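PDB 3HX6: type IV pilus biogenesis factor PilY1 from Pseudomonas aeruginosa, which helps assemble and stabilise type IV pili for twitching motility and adhesion to host cells, probably countering pilus retraction in a calcium-dependent manner. Local coordinates for residues S51-G56 against G138-A143; Y316-S321 against T367-W372; L399-T404 against S508-N513. The protein carries 3 engineered substitutions. All blocks are in the same frame, centred on the assembly; numbering follows the deposited sequence.

Contact 1 (S51-G56 against G138-A143); sequences SPATVG and GSPVVA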
# COMPACT_ATOMS: atom_id res chain seq x y z
N SER A 51 7.72 -15.64 -11.74
CA SER A 51 7.19 -15.27 -10.39
C SER A 51 6.83 -13.78 -10.33
O SER A 51 5.69 -13.42 -10.05
CB SER A 51 8.22 -15.61 -9.31
OG SER A 51 7.75 -15.28 -8.01
N PRO A 52 7.81 -12.89 -10.60
CA PRO A 52 7.51 -11.45 -10.57
C PRO A 52 6.52 -11.08 -11.67
O PRO A 52 6.16 -9.91 -11.84
CB PRO A 52 8.88 -10.80 -10.80
CG PRO A 52 9.84 -11.83 -10.32
CD PRO A 52 9.24 -13.10 -10.85
N ALA A 53 6.10 -12.09 -12.43
CA ALA A 53 5.16 -11.89 -13.53
C ALA A 53 3.74 -12.26 -13.14
O ALA A 53 3.20 -13.27 -13.58
CB ALA A 53 5.61 -12.71 -14.74
N THR A 54 3.12 -11.43 -12.31
CA THR A 54 1.75 -11.67 -11.89
C THR A 54 0.81 -10.70 -12.59
O THR A 54 1.12 -9.52 -12.74
CB THR A 54 1.59 -11.50 -10.37
OG1 THR A 54 0.19 -11.57 -10.03
CG2 THR A 54 2.16 -10.17 -9.91
N VAL A 55 -0.34 -11.20 -13.03
CA VAL A 55 -1.31 -10.37 -13.72
C VAL A 55 -2.64 -10.30 -12.98
O VAL A 55 -3.46 -11.22 -13.06
CB VAL A 55 -1.57 -10.89 -15.16
CG1 VAL A 55 -2.63 -10.04 -15.83
CG2 VAL A 55 -0.27 -10.86 -15.96
N GLY A 56 -2.84 -9.20 -12.26
CA GLY A 56 -4.07 -8.99 -11.52
C GLY A 56 -4.74 -7.70 -11.95
O GLY A 56 -5.52 -7.68 -12.90
N GLY A 138 14.55 -18.18 -15.98
CA GLY A 138 14.09 -16.81 -16.00
C GLY A 138 12.64 -16.57 -15.62
O GLY A 138 11.99 -17.40 -14.99
N SER A 139 12.14 -15.41 -16.03
CA SER A 139 10.78 -15.01 -15.76
C SER A 139 10.30 -14.11 -16.90
O SER A 139 11.05 -13.25 -17.36
CB SER A 139 10.71 -14.24 -14.44
OG SER A 139 9.41 -13.77 -14.19
N PRO A 140 9.07 -14.31 -17.37
CA PRO A 140 8.58 -13.46 -18.45
C PRO A 140 8.26 -12.06 -17.94
O PRO A 140 8.22 -11.82 -16.73
CB PRO A 140 7.34 -14.19 -18.94
CG PRO A 140 6.81 -14.79 -17.67
CD PRO A 140 8.07 -15.33 -17.01
N VAL A 141 8.06 -11.13 -18.87
CA VAL A 141 7.72 -9.76 -18.51
C VAL A 141 6.25 -9.53 -18.83
O VAL A 141 5.78 -9.87 -19.92
CB VAL A 141 8.57 -8.77 -19.33
CG1 VAL A 141 7.97 -7.37 -19.24
CG2 VAL A 141 10.00 -8.76 -18.81
N VAL A 142 5.51 -8.97 -17.88
CA VAL A 142 4.10 -8.67 -18.11
C VAL A 142 3.94 -7.16 -17.98
O VAL A 142 4.54 -6.54 -17.11
CB VAL A 142 3.16 -9.37 -17.10
CG1 VAL A 142 3.35 -10.88 -17.18
CG2 VAL A 142 3.44 -8.88 -15.68
N ALA A 143 3.13 -6.56 -18.84
CA ALA A 143 2.93 -5.13 -18.78
C ALA A 143 1.67 -4.74 -19.52
O ALA A 143 1.14 -5.52 -20.32
CB ALA A 143 4.14 -4.40 -19.39
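Ala53 meets Pro140 and Val142, and Val55 meets Val142, where two neighbouring blades of the PilY1 beta-propeller adjoin. Strand 54-55 edges one four-stranded antiparallel sheet and strand 141-147 edges the next. No hydrogen bond passes between the segments; their backbones bond instead within their own sheets, Val55 with Arg87 and Ala143 with Val154. The join rests mainly on side chains, with two backbone carbonyls taking part. Its apolar part centres on the methyl of Ala53, which points toward residues 138-143 and lies 3.8 Å from Pro140 CG and 3.8 Å from Val142 CG1. Val142 spreads its two methyls over different partners. CG1, held anti to its carbonyl carbon by a chi1 of -59°, serves both Ala53 and Val55, reaching Val55 CG2 at 3.8 Å, whereas CG2 lies 3.8 Å from Thr54 O. Tyr89 of strand 87-91 touches Val55 and Pro140, and Leu155 of strand 150-158 touches Pro140 and Val142. At the more exposed end the contact involves polar atoms. Ser139 holds its hydroxyl beside the Pro52 ring, with OG 3.4 Å from Pro52 CD, and makes a weak hydrogen bond back to the carbonyl of Pro140. Pro140 O is also 3.4 Å from Ala53 CB.

Contact 2 (Y316-S321 against T367-W372); sequences YSAVDS and TLYGIW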
# COMPACT_ATOMS: atom_id res chain seq x y z
N TYR A 316 30.09 4.51 -21.05
CA TYR A 316 31.18 3.98 -20.24
C TYR A 316 31.52 2.55 -20.67
O TYR A 316 30.71 1.87 -21.29
CB TYR A 316 30.71 3.99 -18.77
CG TYR A 316 31.78 3.71 -17.74
CD1 TYR A 316 31.97 2.43 -17.22
CD2 TYR A 316 32.63 4.73 -17.31
CE1 TYR A 316 32.98 2.17 -16.28
CE2 TYR A 316 33.64 4.49 -16.38
CZ TYR A 316 33.81 3.22 -15.87
OH TYR A 316 34.81 3.00 -14.95
N SER A 317 32.75 2.12 -20.37
CA SER A 317 33.19 0.76 -20.68
C SER A 317 33.79 0.22 -19.39
O SER A 317 34.84 0.68 -18.93
CB SER A 317 34.24 0.77 -21.79
OG SER A 317 33.66 1.14 -23.03
N ALA A 318 33.11 -0.76 -18.81
CA ALA A 318 33.51 -1.37 -17.55
C ALA A 318 34.64 -2.39 -17.62
O ALA A 318 34.55 -3.38 -18.35
CB ALA A 318 32.28 -2.01 -16.88
N VAL A 319 35.68 -2.15 -16.84
CA VAL A 319 36.83 -3.05 -16.75
C VAL A 319 37.18 -3.17 -15.27
O VAL A 319 36.98 -2.22 -14.50
CB VAL A 319 38.07 -2.51 -17.51
CG1 VAL A 319 37.75 -2.39 -18.99
CG2 VAL A 319 38.49 -1.16 -16.94
N ASP A 320 37.67 -4.33 -14.86
CA ASP A 320 38.04 -4.50 -13.46
C ASP A 320 39.29 -3.70 -13.12
O ASP A 320 39.75 -2.88 -13.93
CB ASP A 320 38.26 -5.98 -13.13
CG ASP A 320 39.26 -6.65 -14.05
OD1 ASP A 320 40.22 -5.98 -14.48
OD2 ASP A 320 39.07 -7.85 -14.35
N SER A 321 39.82 -3.94 -11.93
CA SER A 321 41.02 -3.27 -11.43
C SER A 321 42.22 -3.49 -12.35
O SER A 321 43.03 -2.59 -12.54
CB SER A 321 41.38 -3.79 -10.04
OG SER A 321 40.23 -3.92 -9.22
N THR A 367 31.70 -5.28 -10.46
CA THR A 367 31.57 -3.95 -9.91
C THR A 367 30.23 -3.27 -10.11
O THR A 367 29.50 -3.57 -11.06
CB THR A 367 32.67 -3.05 -10.54
OG1 THR A 367 33.94 -3.72 -10.46
CG2 THR A 367 32.76 -1.70 -9.85
N LEU A 368 29.91 -2.34 -9.21
CA LEU A 368 28.69 -1.54 -9.31
C LEU A 368 29.20 -0.14 -9.66
O LEU A 368 30.08 0.38 -8.98
CB LEU A 368 27.94 -1.47 -7.98
CG LEU A 368 26.62 -0.70 -8.09
CD1 LEU A 368 25.69 -1.43 -9.07
CD2 LEU A 368 25.96 -0.57 -6.71
N TYR A 369 28.65 0.44 -10.72
CA TYR A 369 29.07 1.77 -11.15
C TYR A 369 27.95 2.79 -11.13
O TYR A 369 26.78 2.45 -11.31
CB TYR A 369 29.60 1.74 -12.60
CG TYR A 369 30.84 0.90 -12.81
CD1 TYR A 369 30.74 -0.43 -13.21
CD2 TYR A 369 32.11 1.44 -12.62
CE1 TYR A 369 31.88 -1.20 -13.42
CE2 TYR A 369 33.26 0.68 -12.82
CZ TYR A 369 33.14 -0.64 -13.22
OH TYR A 369 34.26 -1.40 -13.42
N GLY A 370 28.34 4.04 -10.91
CA GLY A 370 27.41 5.15 -10.92
C GLY A 370 28.08 6.17 -11.83
O GLY A 370 29.02 6.84 -11.42
N ILE A 371 27.60 6.29 -13.07
CA ILE A 371 28.18 7.22 -14.04
C ILE A 371 27.29 8.42 -14.35
O ILE A 371 26.11 8.28 -14.65
CB ILE A 371 28.50 6.50 -15.37
CG1 ILE A 371 29.44 5.32 -15.12
CG2 ILE A 371 29.13 7.49 -16.35
CD1 ILE A 371 30.77 5.70 -14.51
N TRP A 372 27.87 9.61 -14.32
CA TRP A 372 27.11 10.82 -14.60
C TRP A 372 26.89 11.06 -16.08
O TRP A 372 27.84 11.26 -16.83
CB TRP A 372 27.82 12.02 -13.99
CG TRP A 372 27.03 13.29 -13.99
CD1 TRP A 372 25.72 13.45 -14.36
CD2 TRP A 372 27.47 14.58 -13.54
NE1 TRP A 372 25.32 14.75 -14.15
CE2 TRP A 372 26.38 15.46 -13.65
CE3 TRP A 372 28.69 15.06 -13.04
CZ2 TRP A 372 26.46 16.81 -13.28
CZ3 TRP A 372 28.78 16.41 -12.67
CH2 TRP A 372 27.67 17.26 -12.80
O HOH W 1 35.67 0.48 -15.07
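Tyr316 packs against both Ile371 and Tyr369, which approach its ring from the same side, where the last strand of one four-stranded propeller blade, 307-317, faces strand 367-373 of the following sheet. With CG anti to the backbone N (chi1 -169°), the Tyr316 ring extends across the gap between the sheets. Ile371 comes over one face: its CD1 stands 3.8 Å from the Tyr316 ring centroid in a CH-pi contact. Tyr369 takes a different first torsion, CG anti to the carbonyl carbon (chi1 -63°), and its ring meets Tyr316 obliquely, the planes inclined at 48° and the centroids 5.1 Å apart. Tyr316 CE1 lies over one face of the Tyr369 ring and Thr367 CG2 over the opposite face, which sandwiches this tyrosine between its own strand and the neighbouring blade. Ala318 adds its methyl, CB being 3.6 Å from Tyr369 CE1. Leu392 of strand 392-405 touches Tyr316, Tyr369 and Ile371. At the polar end, Tyr369 OH is hydrogen-bonded by Gln326 NE2 and Arg389 NH2, so several partners fix the phenol. A water joins both tyrosines to the loop, 2.7 Å from Tyr316 OH and 2.9 Å from Tyr369 OH, and accepts the backbone N-H of Val319.

Contact 3 (L399-T404 against S508-N513); sequences LQADST and SDYSYN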
# COMPACT_ATOMS: atom_id res chain seq x y z
N LEU A 399 33.27 -4.31 5.75
CA LEU A 399 33.07 -5.24 6.84
C LEU A 399 31.87 -6.15 6.66
O LEU A 399 30.81 -5.73 6.20
CB LEU A 399 32.92 -4.43 8.14
CG LEU A 399 32.78 -5.09 9.51
CD1 LEU A 399 31.42 -5.75 9.66
CD2 LEU A 399 33.91 -6.09 9.71
N GLN A 400 32.07 -7.41 7.01
CA GLN A 400 31.00 -8.39 6.98
C GLN A 400 30.99 -8.92 8.40
O GLN A 400 32.03 -9.26 8.94
CB GLN A 400 31.27 -9.55 6.03
CG GLN A 400 30.15 -10.59 6.10
CD GLN A 400 30.29 -11.68 5.06
OE1 GLN A 400 30.43 -11.40 3.87
NE2 GLN A 400 30.24 -12.93 5.51
N ALA A 401 29.81 -8.98 9.00
CA ALA A 401 29.72 -9.48 10.36
C ALA A 401 28.35 -10.04 10.63
O ALA A 401 27.40 -9.80 9.88
CB ALA A 401 30.04 -8.36 11.35
N ASP A 402 28.27 -10.82 11.70
CA ASP A 402 27.03 -11.42 12.14
C ASP A 402 26.63 -10.57 13.34
O ASP A 402 27.44 -10.31 14.23
CB ASP A 402 27.27 -12.87 12.56
CG ASP A 402 27.29 -13.82 11.39
OD1 ASP A 402 27.73 -13.41 10.29
OD2 ASP A 402 26.86 -14.98 11.56
N SER A 403 25.38 -10.12 13.34
CA SER A 403 24.89 -9.30 14.43
C SER A 403 23.41 -9.59 14.64
O SER A 403 22.80 -10.34 13.88
CB SER A 403 25.10 -7.82 14.09
OG SER A 403 24.66 -6.99 15.15
N THR A 404 22.85 -8.99 15.68
CA THR A 404 21.45 -9.18 16.00
C THR A 404 20.78 -7.81 16.04
O THR A 404 21.30 -6.87 16.63
CB THR A 404 21.30 -9.90 17.35
OG1 THR A 404 22.04 -11.12 17.31
CG2 THR A 404 19.84 -10.21 17.65
N SER A 508 18.00 -1.13 13.68
CA SER A 508 18.60 -1.82 12.54
C SER A 508 20.00 -1.34 12.20
O SER A 508 20.65 -1.88 11.31
CB SER A 508 17.69 -1.66 11.31
OG SER A 508 16.46 -2.32 11.52
N ASP A 509 20.48 -0.32 12.92
CA ASP A 509 21.82 0.19 12.65
C ASP A 509 22.87 -0.72 13.26
O ASP A 509 22.56 -1.58 14.08
CB ASP A 509 21.96 1.61 13.18
CG ASP A 509 21.15 2.61 12.37
OD1 ASP A 509 20.81 2.28 11.21
OD2 ASP A 509 20.86 3.71 12.89
N TYR A 510 24.12 -0.53 12.86
CA TYR A 510 25.21 -1.36 13.34
C TYR A 510 26.37 -0.52 13.85
O TYR A 510 26.67 0.55 13.32
CB TYR A 510 25.66 -2.30 12.22
CG TYR A 510 26.90 -3.11 12.51
CD1 TYR A 510 28.16 -2.60 12.23
CD2 TYR A 510 26.81 -4.39 13.06
CE1 TYR A 510 29.31 -3.35 12.48
CE2 TYR A 510 27.95 -5.15 13.32
CZ TYR A 510 29.20 -4.62 13.03
OH TYR A 510 30.33 -5.35 13.28
N SER A 511 27.03 -1.02 14.90
CA SER A 511 28.16 -0.32 15.48
C SER A 511 29.44 -0.70 14.74
O SER A 511 30.01 -1.77 14.98
CB SER A 511 28.28 -0.65 16.96
OG SER A 511 29.35 0.06 17.56
N TYR A 512 29.89 0.17 13.85
CA TYR A 512 31.09 -0.06 13.07
C TYR A 512 32.24 0.77 13.63
O TYR A 512 32.33 1.97 13.38
CB TYR A 512 30.83 0.32 11.61
CG TYR A 512 32.06 0.35 10.71
CD1 TYR A 512 32.97 -0.71 10.70
CD2 TYR A 512 32.28 1.42 9.85
CE1 TYR A 512 34.07 -0.70 9.85
CE2 TYR A 512 33.37 1.44 8.99
CZ TYR A 512 34.26 0.38 8.99
OH TYR A 512 35.34 0.40 8.13
N ASN A 513 33.11 0.12 14.40
CA ASN A 513 34.25 0.81 14.99
C ASN A 513 33.82 2.10 15.70
O ASN A 513 34.13 3.21 15.25
CB ASN A 513 35.29 1.13 13.91
CG ASN A 513 36.08 -0.10 13.47
OD1 ASN A 513 35.58 -1.23 13.53
ND2 ASN A 513 37.31 0.12 13.02
O HOH W 2 23.51 -4.03 15.74
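Tyr510 carries its CG anti to the backbone N (chi1 173°), which sends the ring outward until its hydroxyl end arrives between Leu399 and Ala401, while its CD2-CE2 edge faces Ser403. Leu399 likewise extends from its strand: a chi1 of -176° carries CG toward the tyrosine and a chi2 of -71° turns CD1 onto it, the two side chains crossing at about a right angle. Residues 399, 401 and 403 all point toward the second segment, and Tyr510 spans this one face. Its hydroxyl end meets carbon on two of them: Tyr510 OH is 3.6 Å from Ala401 CB and 3.8 Å from Leu399 CD1. Farther along, Ser403 CB lies in the plane of the ring, 4.0 Å from Tyr510 CD2, and Ser403 OG also sits at the ring edge, near its plane.

The contact lays a short strand, 510-511, which pairs with 516-517 in a two-stranded antiparallel ribbon, against strand 392-405 of a large mixed sheet. Strand 392-405 pairs in antiparallel fashion with 408-415, and Ile414 of that partner touches Leu399, Tyr510 and Tyr512, widening the apolar patch. Tyr512 adds a lighter touch at the other end, its CE1 4.3 Å from Leu399 CB; its side chain also rests on Arg490. No hydrogen bond runs directly between the segments at this surface site, but one water bridges them. It sits 3.2 Å from Ser403 OG and donates to the backbone carbonyl of Asp509, its oxygen 3.1 Å from Asp509 O.

Contacts 1 and 2 both join adjacent sheets of the propeller, on opposite sides of the chain's centre, with their own centres about 30 Å apart. Contact 3 lies farther out, about 29 Å from the centre of the chain and about 36 Å, centre to centre, from contact 1; it lays a small two-stranded unit on the large sheet near the surface. Contacts 2 and 3 are linked through structure: strands 367-373 and 392-405 belong to that same sheet, although the nearest atoms of the two contacts are about 15 Å apart. None of the three reaches the calcium ion held by Asp258, Asn260, Asp262, Val264 and Asp266. That loop connects strands 251-257 and 267-272, in the blade that has 307-317 as one of its edge strands.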